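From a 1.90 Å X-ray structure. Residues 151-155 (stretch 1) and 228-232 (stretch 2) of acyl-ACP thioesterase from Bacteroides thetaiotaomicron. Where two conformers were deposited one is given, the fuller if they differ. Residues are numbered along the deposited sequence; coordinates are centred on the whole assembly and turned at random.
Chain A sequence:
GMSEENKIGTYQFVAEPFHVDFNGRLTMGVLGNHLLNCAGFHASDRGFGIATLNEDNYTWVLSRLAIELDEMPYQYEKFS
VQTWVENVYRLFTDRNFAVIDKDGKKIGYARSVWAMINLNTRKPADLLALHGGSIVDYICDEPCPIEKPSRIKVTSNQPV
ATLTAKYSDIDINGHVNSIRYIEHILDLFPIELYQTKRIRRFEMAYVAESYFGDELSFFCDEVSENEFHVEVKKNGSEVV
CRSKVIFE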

# COMPACT_ATOMS: atom_id res chain seq x y z
N ARG A 151 -20.28 6.61 18.13
CA ARG A 151 -19.28 6.35 19.17
C ARG A 151 -19.17 4.86 19.48
O ARG A 151 -20.17 4.17 19.64
CB ARG A 151 -19.57 7.17 20.44
CG ARG A 151 -19.41 6.44 21.79
CD ARG A 151 -18.67 7.27 22.86
NE ARG A 151 -19.25 8.59 23.10
CZ ARG A 151 -19.86 9.00 24.22
NH1 ARG A 151 -20.01 8.20 25.30
NH2 ARG A 151 -20.32 10.25 24.25
N ILE A 152 -17.95 4.40 19.63
CA ILE A 152 -17.63 2.99 19.90
C ILE A 152 -17.21 2.86 21.36
O ILE A 152 -16.36 3.61 21.82
CB ILE A 152 -16.47 2.56 19.01
CG1 ILE A 152 -16.85 2.75 17.53
CG2 ILE A 152 -16.00 1.17 19.40
CD1 ILE A 152 -15.70 2.76 16.53
N LYS A 153 -17.82 1.94 22.09
CA LYS A 153 -17.45 1.73 23.49
C LYS A 153 -16.50 0.53 23.63
O LYS A 153 -16.76 -0.53 23.07
CB LYS A 153 -18.70 1.52 24.34
CG LYS A 153 -18.42 1.29 25.85
N VAL A 154 -15.40 0.70 24.37
CA VAL A 154 -14.46 -0.40 24.66
C VAL A 154 -14.20 -0.47 26.18
O VAL A 154 -13.67 0.46 26.77
CB VAL A 154 -13.13 -0.21 23.88
CG1 VAL A 154 -12.17 -1.37 24.12
CG2 VAL A 154 -13.42 -0.03 22.36
N THR A 155 -14.58 -1.57 26.80
CA THR A 155 -14.49 -1.70 28.27
C THR A 155 -13.15 -2.26 28.76
O THR A 155 -12.69 -1.88 29.84
CB THR A 155 -15.63 -2.60 28.82
OG1 THR A 155 -16.90 -1.99 28.54
CG2 THR A 155 -15.49 -2.83 30.34
N PHE A 228 -16.32 -7.31 17.40
CA PHE A 228 -15.19 -6.93 18.20
C PHE A 228 -15.08 -5.42 18.27
O PHE A 228 -15.19 -4.74 17.26
CB PHE A 228 -13.91 -7.48 17.60
CG PHE A 228 -13.89 -8.96 17.48
CD1 PHE A 228 -14.51 -9.59 16.43
CD2 PHE A 228 -13.25 -9.73 18.43
CE1 PHE A 228 -14.47 -10.96 16.32
CE2 PHE A 228 -13.22 -11.10 18.31
CZ PHE A 228 -13.84 -11.71 17.26
N HIS A 229 -14.82 -4.90 19.45
CA HIS A 229 -14.56 -3.46 19.59
C HIS A 229 -13.13 -3.31 20.04
O HIS A 229 -12.70 -3.99 20.96
CB HIS A 229 -15.49 -2.81 20.59
CG HIS A 229 -16.94 -2.85 20.22
ND1 HIS A 229 -17.91 -2.24 20.97
CD2 HIS A 229 -17.58 -3.44 19.19
CE1 HIS A 229 -19.09 -2.45 20.42
NE2 HIS A 229 -18.92 -3.19 19.34
N VAL A 230 -12.40 -2.42 19.38
CA VAL A 230 -10.98 -2.27 19.56
C VAL A 230 -10.69 -0.79 19.89
O VAL A 230 -11.31 0.14 19.34
CB VAL A 230 -10.18 -2.74 18.30
CG1 VAL A 230 -8.68 -2.50 18.50
CG2 VAL A 230 -10.48 -4.22 17.97
N GLU A 231 -9.79 -0.60 20.84
CA GLU A 231 -9.28 0.71 21.19
C GLU A 231 -7.77 0.64 21.07
O GLU A 231 -7.18 -0.33 21.51
CB GLU A 231 -9.72 1.05 22.61
CG GLU A 231 -9.52 2.46 23.04
CD GLU A 231 -10.26 2.79 24.36
OE1 GLU A 231 -9.79 2.35 25.43
OE2 GLU A 231 -11.32 3.48 24.31
N VAL A 232 -7.18 1.64 20.41
CA VAL A 232 -5.74 1.81 20.33
C VAL A 232 -5.36 3.01 21.21
O VAL A 232 -5.95 4.08 21.10
CB VAL A 232 -5.23 2.04 18.88
CG1 VAL A 232 -3.69 2.01 18.85
CG2 VAL A 232 -5.79 1.00 17.91
O HOH W 1 -14.71 3.42 24.98

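Residues 151-155, an extended segment without regular secondary structure, lie against residues 228-232, part of a longer strand, and the contact buries 254 Å² summed over both sides. The closest CA atoms across the contact are those of Val 154 and His 229, 5.9 Å apart; no backbone-to-backbone hydrogen bond joins the stretches, and the contact is made by side chains meeting side chains and backbone carbonyls. Val 154, the residue most covered, points its CA-to-CB bond toward the strand: CG2 lies 3.9 Å from CB of His 229 and 3.7 Å from the carbonyl O of Val 230, and both methyls approach CB of Glu 231, CG1 at 3.8 Å and CG2 at 3.9 Å. These are van der Waals contacts of aliphatic carbon with the strand. His 229, chi1 in the m well, supplies the one direct hydrogen bond: its ND1 donates to the carbonyl O of Lys 153 at 2.9 Å, with an N-H...O angle of 157°. The acceptor lies at the ring edge, near its plane, where the N-H points; a carbonyl O can only accept, so ND1 carries the proton. Ile 152 adds CG2 at 4.2 Å from His 229 CB. The CA-to-CB bond of Glu 231 also points toward the loop, and a water extends its reach: the water accepts from Val 154 N at 2.9 Å and donates a weak hydrogen bond to Glu 231 OE2 at 3.5 Å.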